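Local coordinates for protein immunomodulatory active chitinase (PDB 6G9C) that probably hydrolyses and binds chitin as a secreted family 18 glycosyl hydrolase of the whipworm Trichuris suis and has immunomodulatory activity, at residues Tyr52-Cys62 and Lys387-Gln395; Ser310-Ser319 and Tyr372-His383. All coordinates share one frame; numbering follows the deposited sequence.

Contact 1 (Tyr52-Cys62 and Lys387-Gln395)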
loop_
_atom_site.group_PDB
_atom_site.type_symbol
_atom_site.label_atom_id
_atom_site.label_comp_id
_atom_site.label_asym_id
_atom_site.label_seq_id
_atom_site.Cartn_x
_atom_site.Cartn_y
_atom_site.Cartn_z
ATOM N N TYR A 52 11.391 -14.882 12.518
ATOM C CA TYR A 52 10.155 -14.135 12.304
ATOM C C TYR A 52 10.294 -13.280 11.054
ATOM O O TYR A 52 11.194 -12.434 10.967
ATOM C CB TYR A 52 9.803 -13.265 13.514
ATOM C CG TYR A 52 8.403 -12.677 13.437
ATOM C CD1 TYR A 52 8.150 -11.498 12.715
ATOM C CD2 TYR A 52 7.335 -13.301 14.073
ATOM C CE1 TYR A 52 6.861 -10.974 12.638
ATOM C CE2 TYR A 52 6.054 -12.791 14.000
ATOM C CZ TYR A 52 5.819 -11.632 13.287
ATOM O OH TYR A 52 4.536 -11.144 13.240
ATOM N N ASN A 53 9.387 -13.495 10.097
ATOM C CA ASN A 53 9.256 -12.747 8.856
ATOM C C ASN A 53 7.991 -11.899 8.875
ATOM O O ASN A 53 7.013 -12.256 9.541
ATOM C CB ASN A 53 9.199 -13.686 7.645
ATOM C CG ASN A 53 10.400 -14.594 7.558
ATOM O OD1 ASN A 53 11.527 -14.171 7.830
ATOM N ND2 ASN A 53 10.170 -15.853 7.186
ATOM N N PRO A 54 7.976 -10.778 8.145
ATOM C CA PRO A 54 6.762 -9.945 8.095
ATOM C C PRO A 54 5.513 -10.704 7.674
ATOM O O PRO A 54 4.422 -10.416 8.187
ATOM C CB PRO A 54 7.128 -8.865 7.064
ATOM C CG PRO A 54 8.615 -8.751 7.164
ATOM C CD PRO A 54 9.088 -10.178 7.386
ATOM N N GLU A 55 5.639 -11.693 6.784
ATOM C CA GLU A 55 4.467 -12.444 6.360
ATOM C C GLU A 55 3.934 -13.353 7.457
ATOM O O GLU A 55 2.868 -13.954 7.275
ATOM C CB GLU A 55 4.787 -13.262 5.106
ATOM C CG GLU A 55 5.968 -14.209 5.254
ATOM C CD GLU A 55 7.296 -13.565 4.874
ATOM O OE1 GLU A 55 7.374 -12.313 4.843
ATOM O OE2 GLU A 55 8.258 -14.321 4.599
ATOM N N HIS A 56 4.654 -13.489 8.572
ATOM C CA HIS A 56 4.133 -14.222 9.716
ATOM C C HIS A 56 3.085 -13.436 10.490
ATOM O O HIS A 56 2.398 -14.026 11.334
ATOM C CB HIS A 56 5.280 -14.635 10.647
ATOM C CG HIS A 56 6.130 -15.742 10.101
ATOM N ND1 HIS A 56 7.504 -15.756 10.211
ATOM C CD2 HIS A 56 5.794 -16.874 9.430
ATOM C CE1 HIS A 56 7.979 -16.851 9.642
ATOM N NE2 HIS A 56 6.963 -17.543 9.154
ATOM N N TYR A 57 2.956 -12.129 10.239
ATOM C CA TYR A 57 1.903 -11.343 10.872
ATOM C C TYR A 57 0.542 -11.905 10.472
ATOM O O TYR A 57 0.370 -12.457 9.383
ATOM C CB TYR A 57 2.005 -9.859 10.470
ATOM C CG TYR A 57 0.869 -9.018 11.023
ATOM C CD1 TYR A 57 0.861 -8.630 12.361
ATOM C CD2 TYR A 57 -0.219 -8.658 10.222
ATOM C CE1 TYR A 57 -0.181 -7.887 12.887
ATOM C CE2 TYR A 57 -1.269 -7.900 10.741
ATOM C CZ TYR A 57 -1.249 -7.540 12.072
ATOM O OH TYR A 57 -2.287 -6.807 12.608
ATOM N N GLN A 58 -0.428 -11.795 11.374
ATOM C CA GLN A 58 -1.764 -12.334 11.150
ATOM C C GLN A 58 -2.766 -11.188 11.136
ATOM O O GLN A 58 -2.806 -10.391 12.076
ATOM C CB GLN A 58 -2.124 -13.356 12.236
ATOM C CG GLN A 58 -3.566 -13.850 12.206
ATOM C CD GLN A 58 -3.768 -15.033 13.153
ATOM O OE1 GLN A 58 -3.237 -16.122 12.931
ATOM N NE2 GLN A 58 -4.500 -14.802 14.235
ATOM N N ALA A 59 -3.572 -11.113 10.071
ATOM C CA ALA A 59 -4.516 -10.013 9.904
ATOM C C ALA A 59 -5.378 -9.821 11.147
ATOM O O ALA A 59 -5.850 -10.791 11.753
ATOM C CB ALA A 59 -5.405 -10.265 8.681
ATOM N N ASN A 60 -5.549 -8.553 11.537
ATOM C CA ASN A 60 -6.405 -8.072 12.624
ATOM C C ASN A 60 -5.853 -8.343 14.019
ATOM O O ASN A 60 -6.543 -8.090 15.011
ATOM C CB ASN A 60 -7.821 -8.642 12.506
ATOM C CG ASN A 60 -8.522 -8.154 11.266
ATOM O OD1 ASN A 60 -8.520 -6.959 10.980
ATOM N ND2 ASN A 60 -9.102 -9.073 10.505
ATOM N N LEU A 61 -4.635 -8.865 14.128
ATOM C CA LEU A 61 -3.983 -8.987 15.427
ATOM C C LEU A 61 -3.844 -7.626 16.107
ATOM O O LEU A 61 -4.164 -7.471 17.294
ATOM C CB LEU A 61 -2.613 -9.617 15.216
ATOM C CG LEU A 61 -1.970 -10.597 16.164
ATOM C CD1 LEU A 61 -2.915 -11.726 16.482
ATOM C CD2 LEU A 61 -0.702 -11.093 15.489
ATOM N N CYS A 62 -3.385 -6.625 15.360
ATOM C CA CYS A 62 -3.046 -5.303 15.874
ATOM C C CYS A 62 -3.717 -4.264 14.990
ATOM O O CYS A 62 -3.959 -4.518 13.811
ATOM C CB CYS A 62 -1.529 -5.051 15.856
ATOM S SG CYS A 62 -0.672 -6.434 16.587
ATOM N N LYS A 387 -2.189 -20.117 16.561
ATOM C CA LYS A 387 -1.154 -19.112 16.356
ATOM C C LYS A 387 -1.420 -17.915 17.253
ATOM O O LYS A 387 -2.572 -17.523 17.465
ATOM C CB LYS A 387 -1.100 -18.667 14.891
ATOM C CG LYS A 387 -0.696 -19.784 13.929
ATOM C CD LYS A 387 -1.029 -19.436 12.487
ATOM C CE LYS A 387 -1.069 -20.688 11.627
ATOM N NZ LYS A 387 -2.297 -21.505 11.869
ATOM N N TYR A 388 -0.341 -17.333 17.770
ATOM C CA TYR A 388 -0.405 -16.147 18.618
ATOM C C TYR A 388 -1.353 -16.360 19.798
ATOM O O TYR A 388 -2.337 -15.614 19.948
ATOM C CB TYR A 388 -0.830 -14.932 17.808
ATOM C CG TYR A 388 0.136 -14.499 16.739
ATOM C CD1 TYR A 388 1.233 -13.702 17.061
ATOM C CD2 TYR A 388 -0.068 -14.859 15.392
ATOM C CE1 TYR A 388 2.110 -13.282 16.099
ATOM C CE2 TYR A 388 0.816 -14.443 14.409
ATOM C CZ TYR A 388 1.898 -13.639 14.778
ATOM O OH TYR A 388 2.793 -13.200 13.827
ATOM N N PRO A 389 -1.131 -17.385 20.631
ATOM C CA PRO A 389 -2.037 -17.588 21.775
ATOM C C PRO A 389 -2.069 -16.393 22.719
ATOM O O PRO A 389 -3.109 -16.117 23.332
ATOM C CB PRO A 389 -1.464 -18.840 22.459
ATOM C CG PRO A 389 -0.012 -18.844 22.067
ATOM C CD PRO A 389 0.014 -18.310 20.660
ATOM N N LEU A 390 -0.957 -15.672 22.846
ATOM C CA LEU A 390 -0.928 -14.498 23.713
ATOM C C LEU A 390 -1.520 -13.271 23.021
ATOM O O LEU A 390 -2.443 -12.636 23.543
ATOM C CB LEU A 390 0.509 -14.195 24.157
ATOM C CG LEU A 390 1.258 -15.300 24.899
ATOM C CD1 LEU A 390 2.507 -14.747 25.561
ATOM C CD2 LEU A 390 0.350 -15.942 25.916
ATOM N N ILE A 391 -1.001 -12.925 21.843
ATOM C CA ILE A 391 -1.347 -11.636 21.247
ATOM C C ILE A 391 -2.794 -11.615 20.749
ATOM O O ILE A 391 -3.447 -10.563 20.782
ATOM C CB ILE A 391 -0.319 -11.294 20.149
ATOM C CG1 ILE A 391 1.070 -11.185 20.783
ATOM C CG2 ILE A 391 -0.647 -9.964 19.466
ATOM C CD1 ILE A 391 2.182 -11.027 19.793
ATOM N N SER A 392 -3.341 -12.773 20.331
ATOM C CA SER A 392 -4.746 -12.850 19.928
ATOM C C SER A 392 -5.702 -12.335 20.993
ATOM O O SER A 392 -6.829 -11.950 20.659
ATOM C CB SER A 392 -5.163 -14.302 19.611
ATOM O OG SER A 392 -4.363 -14.855 18.591
ATOM N N LEU A 393 -5.291 -12.358 22.266
ATOM C CA LEU A 393 -6.188 -11.964 23.349
ATOM C C LEU A 393 -6.586 -10.497 23.268
ATOM O O LEU A 393 -7.624 -10.120 23.819
ATOM C CB LEU A 393 -5.532 -12.250 24.704
ATOM C CG LEU A 393 -5.395 -13.754 25.012
ATOM C CD1 LEU A 393 -4.538 -13.991 26.245
ATOM C CD2 LEU A 393 -6.753 -14.387 25.180
ATOM N N MET A 394 -5.767 -9.651 22.632
ATOM C CA MET A 394 -6.130 -8.243 22.492
ATOM C C MET A 394 -7.389 -8.088 21.644
ATOM O O MET A 394 -8.399 -7.532 22.094
ATOM C CB MET A 394 -4.964 -7.448 21.886
ATOM C CG MET A 394 -3.775 -7.274 22.813
ATOM S SD MET A 394 -2.685 -5.927 22.275
ATOM C CE MET A 394 -2.166 -6.512 20.672
ATOM N N GLN A 395 -7.352 -8.601 20.412
ATOM C CA GLN A 395 -8.540 -8.597 19.559
ATOM C C GLN A 395 -9.721 -9.290 20.233
ATOM O O GLN A 395 -10.855 -8.798 20.180
ATOM C CB GLN A 395 -8.210 -9.283 18.237
ATOM C CG GLN A 395 -8.771 -8.621 17.020
ATOM C CD GLN A 395 -10.265 -8.675 16.981
ATOM O OE1 GLN A 395 -10.870 -9.652 17.421
ATOM N NE2 GLN A 395 -10.881 -7.623 16.449
HETATM O O HOH W 1 -4.874 -16.890 16.249
HETATM O O HOH W 2 -5.062 -9.557 18.932
#
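The phenol oxygen of Tyr388 is held by two groups of segment 52-62: it donates to the backbone carbonyl of His56, OH to O 2.7 Å, and accepts from the hydroxyl of Tyr52, OH to OH 2.8 Å. The carbonyl oxygen lies at the edge of the Tyr388 ring, in its plane, while the phenol stands above the carbonyl plane, 56° out of it. The Tyr52 and Tyr388 side chains cross at about a right angle, and Tyr388 OH lies at the edge of the Tyr52 ring, near its plane. Together the two bonds fix the direction of the Tyr388 hydroxyl proton and the position of this buried ring.

Leu61 packs over one face of that ring. Its CD2 sits 3.5 Å from the centroid of Tyr388, almost on the ring normal, in a CH-pi contact. With CG1 beside the backbone N (chi1 -61°), the CG2 branch of Ile391 is the one that meets Leu61 CG, at 3.6 Å.

Two waters bridge the segments. One accepts from Gln58 NE2 and donates to the carbonyl of Lys387; the other donates to the carbonyls of Leu61 and Ile391 and accepts from Gln395 N. The turn into helix 392-398 is secured by Tyr388 O, which accepts from Ser392 OG at 2.6 Å and from Ser392 N, the two donors approaching from opposite faces of its plane. Beyond the aromatic centre, Met394 CE lies 4.0 Å from Leu61 O, and the Cys62-Cys37 disulfide ties the end of segment 52-62 to strand 34-40. The contact joins the loop between strands 34-40 and 64-72 to helix 392-398, the last modelled helix. Through Ile391 and Met394 on Cys37 and Val367, it packs outside the place where the family 18 TIM barrel closes, its first strand 34-40 pairing with its last, 364-368.

Contact 2 (Ser310-Ser319 and Tyr372-His383). With EDO (1,2-ethanediol), chain C.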
loop_
_atom_site.group_PDB
_atom_site.type_symbol
_atom_site.label_atom_id
_atom_site.label_comp_id
_atom_site.label_asym_id
_atom_site.label_seq_id
_atom_site.Cartn_x
_atom_site.Cartn_y
_atom_site.Cartn_z
ATOM N N SER A 310 11.718 -16.329 25.593
ATOM C CA SER A 310 10.468 -16.034 24.906
ATOM C C SER A 310 9.351 -16.946 25.412
ATOM O O SER A 310 9.597 -18.017 25.964
ATOM C CB SER A 310 10.622 -16.220 23.399
ATOM O OG SER A 310 10.749 -17.612 23.106
ATOM N N TYR A 311 8.105 -16.517 25.195
ATOM C CA TYR A 311 6.984 -17.366 25.576
ATOM C C TYR A 311 7.060 -18.730 24.894
ATOM O O TYR A 311 6.812 -19.769 25.526
ATOM C CB TYR A 311 5.648 -16.685 25.260
ATOM C CG TYR A 311 4.492 -17.605 25.537
ATOM C CD1 TYR A 311 4.191 -17.998 26.831
ATOM C CD2 TYR A 311 3.724 -18.129 24.504
ATOM C CE1 TYR A 311 3.143 -18.895 27.092
ATOM C CE2 TYR A 311 2.689 -19.002 24.759
ATOM C CZ TYR A 311 2.395 -19.374 26.055
ATOM O OH TYR A 311 1.356 -20.250 26.319
ATOM N N TYR A 312 7.402 -18.767 23.606
ATOM C CA TYR A 312 7.430 -20.079 22.964
ATOM C C TYR A 312 8.566 -20.946 23.510
ATOM O O TYR A 312 8.460 -22.179 23.511
ATOM C CB TYR A 312 7.496 -19.930 21.437
ATOM C CG TYR A 312 8.733 -19.278 20.843
ATOM C CD1 TYR A 312 9.907 -20.008 20.638
ATOM C CD2 TYR A 312 8.711 -17.940 20.427
ATOM C CE1 TYR A 312 11.033 -19.418 20.061
ATOM C CE2 TYR A 312 9.831 -17.349 19.852
ATOM C CZ TYR A 312 10.986 -18.088 19.670
ATOM O OH TYR A 312 12.105 -17.497 19.098
ATOM N N GLU A 313 9.645 -20.329 23.995
ATOM C CA GLU A 313 10.708 -21.095 24.639
ATOM C C GLU A 313 10.259 -21.619 25.998
ATOM O O GLU A 313 10.654 -22.718 26.407
ATOM C CB GLU A 313 11.960 -20.230 24.789
ATOM C CG GLU A 313 12.836 -20.157 23.553
ATOM C CD GLU A 313 13.904 -19.086 23.694
ATOM O OE1 GLU A 313 13.743 -18.215 24.574
ATOM O OE2 GLU A 313 14.899 -19.118 22.940
ATOM N N VAL A 314 9.451 -20.838 26.721
ATOM C CA VAL A 314 8.824 -21.355 27.938
ATOM C C VAL A 314 7.981 -22.581 27.611
ATOM O O VAL A 314 8.012 -23.588 28.330
ATOM C CB VAL A 314 7.979 -20.264 28.626
ATOM C CG1 VAL A 314 7.086 -20.896 29.719
ATOM C CG2 VAL A 314 8.885 -19.144 29.189
ATOM N N CYS A 315 7.215 -22.520 26.518
ATOM C CA CYS A 315 6.422 -23.681 26.128
ATOM C C CYS A 315 7.303 -24.904 25.918
ATOM O O CYS A 315 6.953 -26.014 26.348
ATOM C CB CYS A 315 5.636 -23.358 24.859
ATOM S SG CYS A 315 4.126 -22.438 25.176
ATOM N N GLN A 316 8.444 -24.720 25.246
ATOM C CA GLN A 316 9.388 -25.816 25.041
ATOM C C GLN A 316 9.858 -26.391 26.373
ATOM O O GLN A 316 9.984 -27.611 26.521
ATOM C CB GLN A 316 10.571 -25.323 24.202
ATOM C CG GLN A 316 11.514 -26.396 23.667
ATOM C CD GLN A 316 12.353 -25.902 22.486
ATOM O OE1 GLN A 316 12.139 -26.306 21.341
ATOM N NE2 GLN A 316 13.311 -25.024 22.767
ATOM N N LYS A 317 10.105 -25.533 27.366
ATOM C CA LYS A 317 10.552 -26.041 28.664
ATOM C C LYS A 317 9.422 -26.701 29.447
ATOM O O LYS A 317 9.655 -27.691 30.154
ATOM C CB LYS A 317 11.187 -24.909 29.478
ATOM C CG LYS A 317 12.517 -24.427 28.913
ATOM C CD LYS A 317 13.142 -23.374 29.814
ATOM C CE LYS A 317 14.529 -22.988 29.326
ATOM N NZ LYS A 317 15.393 -24.197 29.150
ATOM N N LEU A 318 8.196 -26.197 29.318
ATOM C CA LEU A 318 7.054 -26.884 29.916
ATOM C C LEU A 318 6.902 -28.297 29.360
ATOM O O LEU A 318 6.614 -29.246 30.103
ATOM C CB LEU A 318 5.780 -26.070 29.671
ATOM C CG LEU A 318 5.656 -24.849 30.581
ATOM C CD1 LEU A 318 4.486 -23.975 30.157
ATOM C CD2 LEU A 318 5.508 -25.322 32.013
ATOM N N SER A 319 7.098 -28.461 28.048
ATOM C CA SER A 319 7.071 -29.795 27.462
ATOM C C SER A 319 8.170 -30.683 28.023
ATOM O O SER A 319 7.992 -31.904 28.107
ATOM C CB SER A 319 7.196 -29.700 25.943
ATOM O OG SER A 319 6.144 -28.920 25.415
ATOM N N TYR A 372 7.997 -12.923 19.996
ATOM C CA TYR A 372 8.184 -13.758 21.180
ATOM C C TYR A 372 6.997 -14.664 21.473
ATOM O O TYR A 372 7.129 -15.604 22.266
ATOM C CB TYR A 372 8.443 -12.893 22.408
ATOM C CG TYR A 372 9.735 -12.120 22.411
ATOM C CD1 TYR A 372 10.888 -12.608 21.799
ATOM C CD2 TYR A 372 9.801 -10.890 23.055
ATOM C CE1 TYR A 372 12.089 -11.868 21.844
ATOM C CE2 TYR A 372 10.964 -10.159 23.094
ATOM C CZ TYR A 372 12.105 -10.649 22.501
ATOM O OH TYR A 372 13.249 -9.878 22.575
ATOM N N ASP A 373 5.842 -14.394 20.868
ATOM C CA ASP A 373 4.681 -15.254 20.994
ATOM C C ASP A 373 4.919 -16.542 20.204
ATOM O O ASP A 373 5.847 -16.649 19.394
ATOM C CB ASP A 373 3.448 -14.519 20.471
ATOM C CG ASP A 373 2.128 -15.046 21.019
ATOM O OD1 ASP A 373 2.068 -16.082 21.723
ATOM O OD2 ASP A 373 1.107 -14.391 20.706
ATOM N N ASP A 374 4.057 -17.524 20.426
ATOM C CA ASP A 374 4.061 -18.743 19.606
ATOM C C ASP A 374 3.404 -18.409 18.266
ATOM O O ASP A 374 2.255 -18.751 17.994
ATOM C CB ASP A 374 3.343 -19.875 20.340
ATOM C CG ASP A 374 3.620 -21.270 19.743
ATOM O OD1 ASP A 374 4.653 -21.475 19.062
ATOM O OD2 ASP A 374 2.792 -22.181 19.983
ATOM N N PHE A 375 4.148 -17.680 17.424
ATOM C CA PHE A 375 3.530 -17.113 16.225
ATOM C C PHE A 375 3.292 -18.144 15.126
ATOM O O PHE A 375 2.467 -17.897 14.238
ATOM C CB PHE A 375 4.364 -15.941 15.680
ATOM C CG PHE A 375 5.779 -16.298 15.343
ATOM C CD1 PHE A 375 6.772 -16.207 16.309
ATOM C CD2 PHE A 375 6.122 -16.706 14.058
ATOM C CE1 PHE A 375 8.084 -16.527 16.012
ATOM C CE2 PHE A 375 7.435 -17.029 13.746
ATOM C CZ PHE A 375 8.420 -16.937 14.731
ATOM N N LEU A 376 3.976 -19.288 15.158
ATOM C CA LEU A 376 3.641 -20.376 14.243
ATOM C C LEU A 376 2.675 -21.376 14.853
ATOM O O LEU A 376 2.214 -22.276 14.145
ATOM C CB LEU A 376 4.900 -21.133 13.794
ATOM C CG LEU A 376 6.027 -20.358 13.100
ATOM C CD1 LEU A 376 7.136 -21.333 12.690
ATOM C CD2 LEU A 376 5.528 -19.550 11.899
ATOM N N GLY A 377 2.359 -21.245 16.140
ATOM C CA GLY A 377 1.616 -22.293 16.824
ATOM C C GLY A 377 2.330 -23.626 16.901
ATOM O O GLY A 377 1.675 -24.665 17.035
ATOM N N SER A 378 3.663 -23.634 16.824
ATOM C CA SER A 378 4.425 -24.878 16.712
ATOM C C SER A 378 5.126 -25.291 18.001
ATOM O O SER A 378 5.627 -26.423 18.076
ATOM C CB SER A 378 5.477 -24.757 15.601
ATOM O OG SER A 378 6.517 -23.867 16.000
ATOM N N PHE A 379 5.193 -24.411 19.001
ATOM C CA PHE A 379 5.910 -24.714 20.232
ATOM C C PHE A 379 5.006 -25.125 21.386
ATOM O O PHE A 379 5.436 -25.911 22.231
ATOM C CB PHE A 379 6.741 -23.505 20.674
ATOM C CG PHE A 379 7.973 -23.271 19.843
ATOM C CD1 PHE A 379 9.157 -23.942 20.133
ATOM C CD2 PHE A 379 7.955 -22.367 18.784
ATOM C CE1 PHE A 379 10.303 -23.723 19.379
ATOM C CE2 PHE A 379 9.101 -22.133 18.028
ATOM C CZ PHE A 379 10.275 -22.819 18.323
ATOM N N CYS A 380 3.784 -24.600 21.471
ATOM C CA CYS A 380 2.911 -24.876 22.606
ATOM C C CYS A 380 1.866 -25.931 22.254
ATOM O O CYS A 380 1.370 -25.992 21.125
ATOM C CB CYS A 380 2.206 -23.601 23.076
ATOM S SG CYS A 380 3.283 -22.150 23.318
ATOM N N THR A 381 1.508 -26.751 23.244
ATOM C CA THR A 381 0.491 -27.780 23.024
ATOM C C THR A 381 -0.855 -27.455 23.659
ATOM O O THR A 381 -1.882 -27.927 23.167
ATOM C CB THR A 381 0.967 -29.135 23.552
ATOM O OG1 THR A 381 0.887 -29.152 24.985
ATOM C CG2 THR A 381 2.398 -29.407 23.117
ATOM N N GLU A 382 -0.889 -26.647 24.722
ATOM C CA GLU A 382 -2.141 -26.443 25.448
ATOM C C GLU A 382 -3.161 -25.617 24.671
ATOM O O GLU A 382 -4.324 -25.566 25.089
ATOM C CB GLU A 382 -1.865 -25.791 26.809
ATOM C CG GLU A 382 -2.040 -24.274 26.829
ATOM C CD GLU A 382 -1.566 -23.634 28.123
ATOM O OE1 GLU A 382 -0.554 -24.102 28.664
ATOM O OE2 GLU A 382 -2.186 -22.653 28.584
ATOM N N HIS A 383 -2.771 -24.983 23.561
ATOM C CA HIS A 383 -3.691 -24.186 22.755
ATOM C C HIS A 383 -4.138 -24.888 21.472
ATOM O O HIS A 383 -4.851 -24.278 20.666
ATOM C CB HIS A 383 -3.059 -22.826 22.397
ATOM C CG HIS A 383 -2.173 -22.257 23.466
ATOM N ND1 HIS A 383 -2.666 -21.719 24.636
ATOM C CD2 HIS A 383 -0.826 -22.124 23.529
ATOM C CE1 HIS A 383 -1.661 -21.288 25.378
ATOM N NE2 HIS A 383 -0.535 -21.522 24.729
HETATM C C1 EDO C . 13.176 -8.081 25.677
HETATM O O1 EDO C . 13.215 -7.796 24.278
HETATM C C2 EDO C . 14.300 -9.075 25.922
HETATM O O2 EDO C . 15.581 -8.491 25.650
HETATM O O HOH W 3 -0.205 -19.934 28.424
HETATM O O HOH W 4 3.805 -26.681 25.636
#
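Tyr312 holds its CG between the backbone N and the carbonyl carbon (chi1 64°), and Phe379 has its CG beside the backbone N (chi1 -74°), which runs the two side chains alongside each other, so that Tyr312 CD1 comes over the centre of the Phe379 ring, 3.5 Å from Phe379 CE2, with the planes inclined at 31°. A disulfide between Cys315 SG and Cys380 SG (2.1 Å) adds a covalent link, and Cys380 SG also meets the Tyr311 ring obliquely, 3.5 Å from its CE2.

Tyr311 OH reaches His383 NE2 at 2.8 Å in a hydrogen bond lying in the plane of both rings. Asp374 shapes the loop from within, one carboxylate oxygen accepting from Phe379 N and the other from Cys380 N, so it holds the backbone of two residues that meet the helix. At the helix start, Ser310 and Glu313 form a capping box, Ser310 OG accepting from Glu313 N at 3.1 Å. Tyr302 packs edge-to-face on both Tyr312 and Phe379. Helix 311-319 packs on the loop after strand 364-368 and also touches strand 332-337, through Leu335, and strand 308-310, through Ile309.

Both segments of contact 2 fall between the two of contact 1: segment 52-62 comes first, then helix 311-319, the loop 372-383, and finally 387-395. The centres of the two contacts lie about 14 Å apart, and they touch directly. Asp373 of contact 2 receives Ile391 N and Leu390 N on its carboxylate, and Asp374 O probably accepts from Tyr388 N, while Phe375 packs against Tyr52 and His56. The stretch from Tyr372 to Gln395, following barrel strand 364-368, thus meets helix 311-319 from Tyr372 to His383 and loop 52-62 through Phe375 and then through Lys387 to Gln395, linking the region around helix 311-319 to the closure of the barrel.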